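Local coordinates for protein probable acetyltransferases (Chromobacterium violaceum, PDB 3PZJ) that probably acts as an acyltransferase of the GNAT family, perhaps transferring acetyl groups to the N-terminal serine or alanine of other proteins, at residues P18-W23 against G152-E157; R55-A58 against H63-H66; L108-M113 against G118-G123; A170-G175 against H196-L201. All coordinates share one frame; numbering follows the deposited sequence. Where two conformers were deposited one is given.

Contact 1. Residues P18-W23 against G152-E157; sequences PLLAGW and GYRRCE
Leu20 sets its CD1 methyl on one face of the Arg154 guanidinium, over the centre of the group, with CD1 3.8 Å from Arg154 CZ. The Trp23 indole approaches the same arginine lower down, at its methylenes: CZ3 of Trp23 is 3.6 Å from Arg154 CD, an approach that is oblique to the indole, and the indole and guanidinium planes stand 78° apart. This geometry is not that of a stacked cation-pi pair. Trp23 CZ3 also passes 3.9 Å from Gly152 O. The neighbouring guanidinium, that of Arg155, has Glu157 OE1 at its edge and in its plane, a salt bridge within the segment with Arg155 NH2 2.8 Å from Glu157 OE1; Glu179 is a second partner of that nitrogen.

Two features bring the residues together. A type II turn from Leu20 to Trp23 directs both side chains to one arginine, and the bend in the Arg154 chain (chi3 73°) turns the flat end toward Leu20 while CD stays beside the indole. Gly152, with positive phi, closes helix 135-150 in a Schellman motif just before strand 155-161.

No hydrogen bond joins the two segments. Arg154 NH2 hydrogen-bonds to Asn192 OD1 of the second subunit, whose Val187 packs on both Trp23 and Arg154 and whose Arg190 holds Trp23 O. The chemistry is therefore split: between the two segments apolar carbon lies on the arginine's methylenes and guanidinium face, while its charged group reaches across the dimer interface.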
loop_
_atom_site.group_PDB
_atom_site.type_symbol
_atom_site.label_atom_id
_atom_site.label_comp_id
_atom_site.label_asym_id
_atom_site.label_seq_id
_atom_site.Cartn_x
_atom_site.Cartn_y
_atom_site.Cartn_z
ATOM N N PRO A 18 7.200 10.846 21.651
ATOM C CA PRO A 18 8.220 10.003 22.221
ATOM C C PRO A 18 8.474 8.751 21.397
ATOM O O PRO A 18 7.670 8.373 20.564
ATOM C CB PRO A 18 7.644 9.636 23.596
ATOM C CG PRO A 18 6.182 9.727 23.430
ATOM C CD PRO A 18 6.032 10.949 22.558
ATOM N N LEU A 19 9.616 8.155 21.619
ATOM C CA LEU A 19 9.891 6.824 21.124
ATOM C C LEU A 19 8.822 5.832 21.592
ATOM O O LEU A 19 8.259 5.968 22.702
ATOM C CB LEU A 19 11.233 6.355 21.636
ATOM C CG LEU A 19 12.418 6.505 20.688
ATOM C CD1 LEU A 19 12.774 7.992 20.604
ATOM C CD2 LEU A 19 13.564 5.631 21.150
ATOM N N LEU A 20 8.561 4.838 20.743
ATOM C CA LEU A 20 7.687 3.727 21.097
ATOM C C LEU A 20 8.491 2.716 21.884
ATOM O O LEU A 20 9.559 2.293 21.384
ATOM C CB LEU A 20 7.152 3.031 19.847
ATOM C CG LEU A 20 6.314 3.932 18.981
ATOM C CD1 LEU A 20 5.979 3.304 17.588
ATOM C CD2 LEU A 20 5.048 4.303 19.738
ATOM N N ALA A 21 7.968 2.319 23.066
ATOM C CA ALA A 21 8.708 1.427 23.994
ATOM C C ALA A 21 8.554 -0.034 23.577
ATOM O O ALA A 21 7.426 -0.519 23.315
ATOM C CB ALA A 21 8.231 1.616 25.453
ATOM N N GLY A 22 9.677 -0.725 23.489
ATOM C CA GLY A 22 9.664 -2.133 23.195
ATOM C C GLY A 22 9.080 -2.402 21.816
ATOM O O GLY A 22 8.390 -3.429 21.631
ATOM N N TRP A 23 9.331 -1.497 20.858
ATOM C CA TRP A 23 8.911 -1.759 19.471
ATOM C C TRP A 23 9.741 -2.901 18.874
ATOM O O TRP A 23 10.970 -2.979 19.061
ATOM C CB TRP A 23 9.023 -0.517 18.568
ATOM C CG TRP A 23 8.805 -0.900 17.151
ATOM C CD1 TRP A 23 9.756 -0.953 16.167
ATOM C CD2 TRP A 23 7.610 -1.481 16.590
ATOM N NE1 TRP A 23 9.207 -1.462 15.014
ATOM C CE2 TRP A 23 7.884 -1.762 15.229
ATOM C CE3 TRP A 23 6.332 -1.770 17.102
ATOM C CZ2 TRP A 23 6.956 -2.344 14.382
ATOM C CZ3 TRP A 23 5.382 -2.316 16.233
ATOM C CH2 TRP A 23 5.718 -2.615 14.901
ATOM N N GLY A 152 1.210 -8.177 17.512
ATOM C CA GLY A 152 1.948 -6.942 17.572
ATOM C C GLY A 152 1.727 -5.933 16.475
ATOM O O GLY A 152 2.485 -4.938 16.360
ATOM N N TYR A 153 0.667 -6.147 15.692
ATOM C CA TYR A 153 0.249 -5.127 14.655
ATOM C C TYR A 153 -0.278 -3.887 15.350
ATOM O O TYR A 153 -0.972 -3.958 16.422
ATOM C CB TYR A 153 -0.698 -5.720 13.549
ATOM C CG TYR A 153 0.058 -6.635 12.637
ATOM C CD1 TYR A 153 0.728 -6.139 11.508
ATOM C CD2 TYR A 153 0.233 -7.965 12.975
ATOM C CE1 TYR A 153 1.468 -6.994 10.683
ATOM C CE2 TYR A 153 1.023 -8.833 12.219
ATOM C CZ TYR A 153 1.685 -8.315 11.108
ATOM O OH TYR A 153 2.381 -9.174 10.378
ATOM N N ARG A 154 0.058 -2.742 14.784
ATOM C CA ARG A 154 -0.378 -1.403 15.265
ATOM C C ARG A 154 -1.572 -0.835 14.505
ATOM O O ARG A 154 -2.285 -0.001 15.019
ATOM C CB ARG A 154 0.784 -0.398 15.109
ATOM C CG ARG A 154 1.948 -0.698 15.965
ATOM C CD ARG A 154 3.038 0.332 15.837
ATOM N NE ARG A 154 2.647 1.523 16.475
ATOM C CZ ARG A 154 2.609 2.730 15.940
ATOM N NH1 ARG A 154 2.854 2.936 14.678
ATOM N NH2 ARG A 154 2.213 3.750 16.712
ATOM N N ARG A 155 -1.795 -1.300 13.292
ATOM C CA ARG A 155 -2.784 -0.750 12.398
ATOM C C ARG A 155 -3.368 -1.924 11.562
ATOM O O ARG A 155 -2.586 -2.671 10.946
ATOM C CB ARG A 155 -2.064 0.224 11.444
ATOM C CG ARG A 155 -2.947 0.794 10.320
ATOM C CD ARG A 155 -2.132 1.495 9.238
ATOM N NE ARG A 155 -2.938 1.880 8.096
ATOM C CZ ARG A 155 -3.943 2.801 8.115
ATOM N NH1 ARG A 155 -4.215 3.552 9.164
ATOM N NH2 ARG A 155 -4.680 2.961 7.052
ATOM N N CYS A 156 -4.684 -2.068 11.527
ATOM C CA CYS A 156 -5.401 -3.049 10.786
ATOM C C CYS A 156 -6.294 -2.351 9.714
ATOM O O CYS A 156 -7.061 -1.598 10.245
ATOM C CB CYS A 156 -6.222 -4.023 11.636
ATOM S SG CYS A 156 -5.244 -5.250 12.527
ATOM N N GLU A 157 -6.126 -2.453 8.413
ATOM C CA GLU A 157 -6.945 -1.736 7.475
ATOM C C GLU A 157 -8.109 -2.595 7.044
ATOM O O GLU A 157 -8.058 -3.791 7.119
ATOM C CB GLU A 157 -6.165 -1.382 6.222
ATOM C CG GLU A 157 -5.292 -0.282 6.381
ATOM C CD GLU A 157 -4.593 0.115 5.112
ATOM O OE1 GLU A 157 -3.900 1.088 5.183
ATOM O OE2 GLU A 157 -4.733 -0.524 4.098
#

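Contact 2. Residues R55-A58 against H63-H66; sequences RLFA and HWEH
Phe57, on helix 46-58, shares its atoms between two partners, His63 and Trp64, as it runs out along them. Its CB starts against the indole, 3.5 Å from Trp64 CZ2, and its CG is still 3.9 Å from that carbon. Beyond CG the ring divides its contacts. On one branch, CD1 sits above the centre of the His63 imidazole, and CE1 continues over the same face to lie 3.4 Å from His63 CE1. On the other, CD2 keeps to the tryptophan, 4.2 Å from Trp64 CH2.

The ring planes show that neither pair is a stack. Phe57 and His63 have centroids 4.2 Å apart but planes inclined by 31°, and the Trp64 six-membered ring is turned 63° from Phe57, so both pairs are oblique. His63 holds CG anti to its backbone N (chi1 179°), which swings the imidazole out so that its face meets Phe57 CD1. The imidazole also places its CD2 over a face of the Trp64 ring, and the three rings form one cluster.

A water bridges the segments by donating to Phe57 O at 2.8 Å and accepting from Trp64 NE1 at 2.8 Å, in the plane of the indole. Outside the segments, His63 NE2 bonds to Asn126 OD1 on strand 119-127, and Phe72 meets Trp64 edge-to-face. Chemically, helix 46-58 is tied to the chain that follows it by aromatic carbon packing, while a main-chain carbonyl and the indole N-H within this buried patch are satisfied through one shared water.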
loop_
_atom_site.group_PDB
_atom_site.type_symbol
_atom_site.label_atom_id
_atom_site.label_comp_id
_atom_site.label_asym_id
_atom_site.label_seq_id
_atom_site.Cartn_x
_atom_site.Cartn_y
_atom_site.Cartn_z
ATOM N N ARG A 55 -17.927 -24.046 -4.876
ATOM C CA ARG A 55 -19.385 -24.389 -4.886
ATOM C C ARG A 55 -20.169 -23.383 -4.117
ATOM O O ARG A 55 -21.282 -23.085 -4.480
ATOM C CB ARG A 55 -19.643 -25.721 -4.244
ATOM C CG ARG A 55 -19.183 -26.827 -5.107
ATOM C CD ARG A 55 -19.523 -28.200 -4.473
ATOM N NE ARG A 55 -18.495 -29.140 -4.865
ATOM C CZ ARG A 55 -17.576 -29.690 -4.069
ATOM N NH1 ARG A 55 -17.553 -29.481 -2.749
ATOM N NH2 ARG A 55 -16.689 -30.507 -4.618
ATOM N N LEU A 56 -19.578 -22.863 -3.041
ATOM C CA LEU A 56 -20.275 -21.938 -2.202
ATOM C C LEU A 56 -20.763 -20.692 -2.965
ATOM O O LEU A 56 -21.839 -20.148 -2.634
ATOM C CB LEU A 56 -19.372 -21.536 -1.054
ATOM C CG LEU A 56 -19.906 -21.198 0.292
ATOM C CD1 LEU A 56 -20.735 -22.383 0.848
ATOM C CD2 LEU A 56 -18.611 -20.884 1.164
ATOM N N PHE A 57 -20.013 -20.240 -3.979
ATOM C CA PHE A 57 -20.364 -19.013 -4.686
ATOM C C PHE A 57 -20.819 -19.277 -6.120
ATOM O O PHE A 57 -21.369 -18.384 -6.747
ATOM C CB PHE A 57 -19.185 -18.050 -4.681
ATOM C CG PHE A 57 -18.690 -17.777 -3.320
ATOM C CD1 PHE A 57 -19.393 -16.948 -2.475
ATOM C CD2 PHE A 57 -17.557 -18.425 -2.858
ATOM C CE1 PHE A 57 -18.905 -16.726 -1.194
ATOM C CE2 PHE A 57 -17.105 -18.241 -1.583
ATOM C CZ PHE A 57 -17.736 -17.420 -0.760
ATOM N N ALA A 58 -20.556 -20.505 -6.618
ATOM C CA ALA A 58 -20.827 -20.905 -8.015
ATOM C C ALA A 58 -22.195 -20.446 -8.440
ATOM O O ALA A 58 -22.408 -20.087 -9.616
ATOM C CB ALA A 58 -20.764 -22.444 -8.174
ATOM N N HIS A 63 -22.102 -12.086 -6.280
ATOM C CA HIS A 63 -21.141 -12.095 -5.190
ATOM C C HIS A 63 -19.872 -11.255 -5.475
ATOM O O HIS A 63 -19.364 -10.547 -4.622
ATOM C CB HIS A 63 -20.741 -13.549 -4.821
ATOM C CG HIS A 63 -19.726 -13.598 -3.724
ATOM N ND1 HIS A 63 -20.024 -13.303 -2.413
ATOM C CD2 HIS A 63 -18.373 -13.707 -3.787
ATOM C CE1 HIS A 63 -18.909 -13.332 -1.700
ATOM N NE2 HIS A 63 -17.891 -13.557 -2.518
ATOM N N TRP A 64 -19.418 -11.297 -6.714
ATOM C CA TRP A 64 -18.161 -10.744 -7.137
ATOM C C TRP A 64 -18.295 -9.266 -7.598
ATOM O O TRP A 64 -17.300 -8.648 -7.882
ATOM C CB TRP A 64 -17.544 -11.656 -8.239
ATOM C CG TRP A 64 -17.617 -13.139 -7.935
ATOM C CD1 TRP A 64 -18.498 -14.051 -8.463
ATOM C CD2 TRP A 64 -16.785 -13.874 -7.012
ATOM N NE1 TRP A 64 -18.265 -15.301 -7.907
ATOM C CE2 TRP A 64 -17.208 -15.206 -7.035
ATOM C CE3 TRP A 64 -15.752 -13.503 -6.130
ATOM C CZ2 TRP A 64 -16.630 -16.160 -6.241
ATOM C CZ3 TRP A 64 -15.186 -14.446 -5.375
ATOM C CH2 TRP A 64 -15.615 -15.768 -5.420
ATOM N N GLU A 65 -19.514 -8.684 -7.544
ATOM C CA GLU A 65 -19.847 -7.426 -8.233
ATOM C C GLU A 65 -18.857 -6.306 -7.914
ATOM O O GLU A 65 -18.462 -5.551 -8.809
ATOM C CB GLU A 65 -21.273 -6.917 -7.828
ATOM C CG GLU A 65 -21.651 -5.592 -8.538
ATOM C CD GLU A 65 -23.094 -5.158 -8.336
ATOM O OE1 GLU A 65 -23.891 -5.932 -7.751
ATOM O OE2 GLU A 65 -23.402 -4.027 -8.786
ATOM N N HIS A 66 -18.503 -6.162 -6.647
ATOM C CA HIS A 66 -17.597 -5.058 -6.236
ATOM C C HIS A 66 -16.165 -5.531 -5.883
ATOM O O HIS A 66 -15.345 -4.788 -5.243
ATOM C CB HIS A 66 -18.178 -4.363 -5.020
ATOM C CG HIS A 66 -19.588 -3.892 -5.199
ATOM N ND1 HIS A 66 -19.934 -2.866 -6.060
ATOM C CD2 HIS A 66 -20.734 -4.286 -4.593
ATOM C CE1 HIS A 66 -21.240 -2.670 -5.994
ATOM N NE2 HIS A 66 -21.751 -3.523 -5.112
HETATM O O HOH W 1 -20.036 -17.254 -8.909
#

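Contact 3. Residues L108-M113 against G118-G123; sequences LGYRQM and GAIEIG
Arg111 N donates to Glu121 O at 2.8 Å with an N-H...O angle of 161°, and the same oxygen receives a CA-H...O contact from Tyr110 CA at 3.2 Å. The return bond, Glu121 N to Arg111 O, is weak. Two residues away along each strand, Gly109 and Gly123 exchange two backbone bonds, Gly109 N to Gly123 O and Gly123 N to Gly109 O, each 3.0 Å long. Tyr110 and Ile122 are the non-hydrogen-bonded pair between them.

Arg111 and Glu121 point the same way from one face of the sheet. Arg111 NH1 reaches OE1 of Glu121 at 3.1 Å and its OE2 at 3.2 Å; both bonds are weak, and the guanidinium and carboxylate planes stand 75° apart, so this salt bridge is not a flat two-pronged one. Arg159 adds a long, weak ion pair to Glu121.

On the other face Ile120, its CG1 anti to the backbone N (chi1 -161°), sends CD1 over the Tyr110 ring in a CH-pi contact, 3.8 Å from the centroid, while Tyr110 OH bonds to Leu144 O of helix 135-150. In the conformer given, Met113, a selenomethionine, brings CE beside Ile120 CD1.

Gly118 and Ala119 both face Val114, a G1 beta bulge. The whole is an antiparallel beta hairpin, consistent with the third and fourth strands of the GNAT core sheet.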
loop_
_atom_site.group_PDB
_atom_site.type_symbol
_atom_site.label_atom_id
_atom_site.label_comp_id
_atom_site.label_asym_id
_atom_site.label_seq_id
_atom_site.Cartn_x
_atom_site.Cartn_y
_atom_site.Cartn_z
ATOM N N LEU A 108 -11.579 -15.582 4.271
ATOM C CA LEU A 108 -11.040 -14.254 4.502
ATOM C C LEU A 108 -9.606 -14.339 5.003
ATOM O O LEU A 108 -9.131 -15.367 5.247
ATOM C CB LEU A 108 -11.902 -13.467 5.473
ATOM C CG LEU A 108 -11.662 -13.656 6.934
ATOM C CD1 LEU A 108 -12.283 -12.541 7.732
ATOM C CD2 LEU A 108 -12.103 -14.960 7.382
ATOM N N GLY A 109 -8.913 -13.230 5.085
ATOM C CA GLY A 109 -7.563 -13.251 5.574
ATOM C C GLY A 109 -6.879 -11.916 5.677
ATOM O O GLY A 109 -7.536 -10.932 5.770
ATOM N N TYR A 110 -5.556 -11.931 5.661
ATOM C CA TYR A 110 -4.745 -10.751 5.712
ATOM C C TYR A 110 -4.108 -10.548 4.336
ATOM O O TYR A 110 -3.755 -11.514 3.609
ATOM C CB TYR A 110 -3.653 -10.955 6.741
ATOM C CG TYR A 110 -4.110 -11.242 8.176
ATOM C CD1 TYR A 110 -4.862 -10.327 8.887
ATOM C CD2 TYR A 110 -3.712 -12.412 8.841
ATOM C CE1 TYR A 110 -5.187 -10.553 10.223
ATOM C CE2 TYR A 110 -4.078 -12.651 10.184
ATOM C CZ TYR A 110 -4.816 -11.719 10.832
ATOM O OH TYR A 110 -5.115 -11.937 12.130
ATOM N N ARG A 111 -3.918 -9.284 3.974
ATOM C CA ARG A 111 -3.058 -8.981 2.868
ATOM C C ARG A 111 -2.273 -7.746 3.171
ATOM O O ARG A 111 -2.474 -7.058 4.202
ATOM C CB ARG A 111 -3.847 -8.783 1.588
ATOM C CG ARG A 111 -4.854 -7.607 1.721
ATOM C CD ARG A 111 -5.858 -7.578 0.493
ATOM N NE ARG A 111 -5.135 -7.524 -0.755
ATOM C CZ ARG A 111 -4.709 -6.405 -1.383
ATOM N NH1 ARG A 111 -4.959 -5.185 -0.912
ATOM N NH2 ARG A 111 -4.017 -6.494 -2.528
ATOM N N GLN A 112 -1.329 -7.494 2.302
ATOM C CA GLN A 112 -0.412 -6.349 2.478
ATOM C C GLN A 112 0.189 -6.354 3.922
ATOM O O GLN A 112 0.224 -5.322 4.553
ATOM C CB GLN A 112 -1.139 -5.008 2.172
ATOM C CG GLN A 112 -1.667 -4.884 0.762
ATOM C CD GLN A 112 -0.557 -4.829 -0.231
ATOM O OE1 GLN A 112 -0.273 -5.807 -0.947
ATOM N NE2 GLN A 112 0.092 -3.722 -0.281
HETATM N N MSE A 113 0.596 -7.516 4.431
HETATM C CA MSE A 113 1.255 -7.605 5.726
HETATM C C MSE A 113 2.639 -6.927 5.604
HETATM O O MSE A 113 3.450 -7.235 4.650
HETATM C CB MSE A 113 1.416 -9.062 6.147
HETATM C CG MSE A 113 2.364 -9.272 7.302
HETATM SE SE MSE A 113 2.452 -11.143 7.695
HETATM C CE MSE A 113 0.547 -11.583 7.930
ATOM N N GLY A 118 4.293 -2.993 11.427
ATOM C CA GLY A 118 3.136 -3.434 12.183
ATOM C C GLY A 118 1.843 -3.015 11.509
ATOM O O GLY A 118 0.844 -2.633 12.186
ATOM N N ALA A 119 1.835 -3.087 10.190
ATOM C CA ALA A 119 0.653 -2.709 9.442
ATOM C C ALA A 119 0.172 -3.938 8.686
ATOM O O ALA A 119 0.978 -4.661 8.045
ATOM C CB ALA A 119 0.949 -1.526 8.433
ATOM N N ILE A 120 -1.169 -4.094 8.631
ATOM C CA ILE A 120 -1.796 -5.235 7.951
ATOM C C ILE A 120 -3.175 -4.799 7.444
ATOM O O ILE A 120 -3.685 -3.772 7.919
ATOM C CB ILE A 120 -1.890 -6.451 8.911
ATOM C CG1 ILE A 120 -2.100 -7.747 8.152
ATOM C CG2 ILE A 120 -2.851 -6.194 10.098
ATOM C CD1 ILE A 120 -1.580 -9.060 8.986
ATOM N N GLU A 121 -3.754 -5.596 6.529
ATOM C CA GLU A 121 -5.070 -5.321 5.969
ATOM C C GLU A 121 -5.903 -6.596 6.091
ATOM O O GLU A 121 -5.360 -7.657 5.766
ATOM C CB GLU A 121 -4.895 -4.925 4.549
ATOM C CG GLU A 121 -6.204 -4.612 3.804
ATOM C CD GLU A 121 -5.974 -4.286 2.334
ATOM O OE1 GLU A 121 -4.889 -3.857 1.909
ATOM O OE2 GLU A 121 -6.909 -4.558 1.581
ATOM N N ILE A 122 -7.127 -6.532 6.662
ATOM C CA ILE A 122 -8.071 -7.645 6.585
ATOM C C ILE A 122 -8.787 -7.494 5.251
ATOM O O ILE A 122 -9.330 -6.451 4.975
ATOM C CB ILE A 122 -9.041 -7.654 7.781
ATOM C CG1 ILE A 122 -8.294 -8.173 9.005
ATOM C CG2 ILE A 122 -10.234 -8.540 7.564
ATOM C CD1 ILE A 122 -8.914 -7.844 10.332
ATOM N N GLY A 123 -8.715 -8.524 4.434
ATOM C CA GLY A 123 -9.353 -8.557 3.163
ATOM C C GLY A 123 -9.706 -9.923 2.679
ATOM O O GLY A 123 -9.761 -10.860 3.467
#

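Contact 4. Residues A170-G175 against H196-L201; sequences AARRFG and HVFSML
Ala171 points its CB straight at the flat face of Phe198: the methyl is 3.8 Å from the ring centroid and only 12° off the ring normal, a well-centred CH-pi contact. Arg172, the next residue of the helix, meets the ring quite differently. Its side chain runs across that of Phe198 at about a right angle, with the guanidinium plane 86° from the ring plane. Arg172 NE lies at the ring edge, in the ring plane and 4.0 Å from Phe198 CE1, and that carbon in turn lies over one face of the guanidinium. The methylene Arg172 CG approaches the same CE1 obliquely, also at 4.0 Å. With CG anti to its carbonyl carbon (chi1 -59°), Phe198 stands up from strand 191-201 toward the helix, and Phe178 meets its ring edge-to-face.

A second point of touch lies at the end of the helix. The selenomethionine Met200 brings its CE to within 3.5 Å of Gly175 O. Gly175, with positive phi, terminates helix 165-174 as a Schellman motif: its N donates to Arg172 O at 3.1 Å and more weakly to Ala171 O.

Helix 165-174 is thus laid on the sheet through alternate strand residues, Phe198 and Met200, while the intervening Ser199 turns away, its OG bonding to Glu179 OE2 of its own chain and to Arg183 NH2 of the second subunit. Since no hydrogen bond crosses between helix and strand segments, the contact is mostly apolar, Arg172 giving CG and NE to Phe198, and the one polar atom met by Met200 CE being Gly175 O.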
loop_
_atom_site.group_PDB
_atom_site.type_symbol
_atom_site.label_atom_id
_atom_site.label_comp_id
_atom_site.label_asym_id
_atom_site.label_seq_id
_atom_site.Cartn_x
_atom_site.Cartn_y
_atom_site.Cartn_z
ATOM N N ALA A 170 -20.219 -2.538 6.944
ATOM C CA ALA A 170 -19.582 -3.554 7.759
ATOM C C ALA A 170 -18.345 -3.031 8.488
ATOM O O ALA A 170 -18.178 -3.250 9.655
ATOM C CB ALA A 170 -19.182 -4.846 6.896
ATOM N N ALA A 171 -17.444 -2.415 7.767
ATOM C CA ALA A 171 -16.278 -1.825 8.419
ATOM C C ALA A 171 -16.664 -0.935 9.596
ATOM O O ALA A 171 -16.148 -1.040 10.714
ATOM C CB ALA A 171 -15.408 -1.046 7.377
ATOM N N ARG A 172 -17.593 -0.030 9.352
ATOM C CA ARG A 172 -18.015 0.877 10.427
ATOM C C ARG A 172 -18.680 0.127 11.586
ATOM O O ARG A 172 -18.450 0.461 12.745
ATOM C CB ARG A 172 -18.908 2.007 9.861
ATOM C CG ARG A 172 -18.153 3.038 9.098
ATOM C CD ARG A 172 -19.103 3.995 8.355
ATOM N NE ARG A 172 -18.524 5.065 7.550
ATOM C CZ ARG A 172 -17.900 6.144 8.033
ATOM N NH1 ARG A 172 -17.712 6.324 9.323
ATOM N NH2 ARG A 172 -17.494 7.073 7.213
ATOM N N ARG A 173 -19.421 -0.903 11.270
ATOM C CA ARG A 173 -20.127 -1.682 12.253
ATOM C C ARG A 173 -19.102 -2.391 13.129
ATOM O O ARG A 173 -19.289 -2.483 14.283
ATOM C CB ARG A 173 -21.033 -2.657 11.533
ATOM C CG ARG A 173 -21.893 -3.466 12.390
ATOM C CD ARG A 173 -23.083 -4.031 11.696
ATOM N NE ARG A 173 -22.770 -4.708 10.470
ATOM C CZ ARG A 173 -23.228 -4.341 9.277
ATOM N NH1 ARG A 173 -22.918 -5.042 8.230
ATOM N NH2 ARG A 173 -24.026 -3.288 9.136
ATOM N N PHE A 174 -18.022 -2.849 12.533
ATOM C CA PHE A 174 -16.930 -3.529 13.265
ATOM C C PHE A 174 -16.059 -2.596 14.074
ATOM O O PHE A 174 -15.281 -3.020 14.908
ATOM C CB PHE A 174 -16.089 -4.372 12.299
ATOM C CG PHE A 174 -16.843 -5.512 11.650
ATOM C CD1 PHE A 174 -17.840 -6.222 12.329
ATOM C CD2 PHE A 174 -16.613 -5.834 10.341
ATOM C CE1 PHE A 174 -18.543 -7.293 11.695
ATOM C CE2 PHE A 174 -17.296 -6.896 9.695
ATOM C CZ PHE A 174 -18.272 -7.613 10.361
ATOM N N GLY A 175 -16.177 -1.315 13.847
ATOM C CA GLY A 175 -15.468 -0.333 14.620
ATOM C C GLY A 175 -14.204 0.221 13.941
ATOM O O GLY A 175 -13.442 0.898 14.590
ATOM N N HIS A 196 -12.254 3.184 -0.609
ATOM C CA HIS A 196 -12.357 3.691 0.747
ATOM C C HIS A 196 -11.362 2.958 1.644
ATOM O O HIS A 196 -11.276 1.683 1.582
ATOM C CB HIS A 196 -13.761 3.415 1.335
ATOM C CG HIS A 196 -14.899 4.196 0.727
ATOM N ND1 HIS A 196 -14.779 5.464 0.204
ATOM C CD2 HIS A 196 -16.227 3.880 0.652
ATOM C CE1 HIS A 196 -15.981 5.891 -0.186
ATOM N NE2 HIS A 196 -16.866 4.940 0.057
ATOM N N VAL A 197 -10.654 3.714 2.496
ATOM C CA VAL A 197 -9.733 3.142 3.481
ATOM C C VAL A 197 -10.234 3.414 4.872
ATOM O O VAL A 197 -10.566 4.578 5.234
ATOM C CB VAL A 197 -8.289 3.689 3.325
ATOM C CG1 VAL A 197 -7.343 3.041 4.388
ATOM C CG2 VAL A 197 -7.765 3.452 1.905
ATOM N N PHE A 198 -10.353 2.334 5.644
ATOM C CA PHE A 198 -10.737 2.349 7.009
ATOM C C PHE A 198 -9.607 1.717 7.843
ATOM O O PHE A 198 -8.889 0.903 7.326
ATOM C CB PHE A 198 -11.966 1.502 7.251
ATOM C CG PHE A 198 -13.178 1.906 6.468
ATOM C CD1 PHE A 198 -14.175 2.691 7.055
ATOM C CD2 PHE A 198 -13.395 1.422 5.184
ATOM C CE1 PHE A 198 -15.324 3.033 6.331
ATOM C CE2 PHE A 198 -14.525 1.766 4.486
ATOM C CZ PHE A 198 -15.468 2.610 5.043
ATOM N N SER A 199 -9.530 2.008 9.137
ATOM C CA SER A 199 -8.531 1.403 9.984
ATOM C C SER A 199 -8.935 1.284 11.415
ATOM O O SER A 199 -9.797 2.022 11.902
ATOM C CB SER A 199 -7.196 2.163 9.914
ATOM O OG SER A 199 -7.266 3.358 10.671
HETATM N N MSE A 200 -8.283 0.341 12.093
HETATM C CA MSE A 200 -8.421 0.125 13.526
HETATM C C MSE A 200 -7.026 0.029 14.141
HETATM O O MSE A 200 -6.234 -0.843 13.785
HETATM C CB MSE A 200 -9.215 -1.150 13.806
HETATM C CG MSE A 200 -8.717 -1.940 15.006
HETATM SE SE MSE A 200 -10.166 -2.520 16.177
HETATM C CE MSE A 200 -11.020 -0.794 16.481
ATOM N N LEU A 201 -6.736 0.939 15.063
ATOM C CA LEU A 201 -5.449 1.076 15.653
ATOM C C LEU A 201 -5.385 0.221 16.892
ATOM O O LEU A 201 -6.425 -0.117 17.499
ATOM C CB LEU A 201 -5.223 2.513 16.044
ATOM C CG LEU A 201 -5.285 3.599 14.982
ATOM C CD1 LEU A 201 -4.711 4.891 15.518
ATOM C CD2 LEU A 201 -4.463 3.152 13.730
#

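How the contacts relate
From the N terminus, contact 1 opens first and closes the widest loop, bringing the segment before strand 34-35 to the start of strand 155-161. Within that span lie contact 2, a short closure after helix 46-58, and then contact 3, the hairpin of strands 106-114 and 119-127. Contact 4 follows, folding helix 165-174 onto strand 191-201. Strand 155-161 joins three of them: Glu157 N is 2.8 Å from Ile120 O of contact 3, and Cys156 O is 2.9 Å from Met200 N of contact 4, both probable hydrogen bonds. Contact 2 stands apart, its centre 36 Å from that of contact 1, across the chain's centre. Contacts 1 and 4, and contact 3 through Ala119 alone, touch the second subunit.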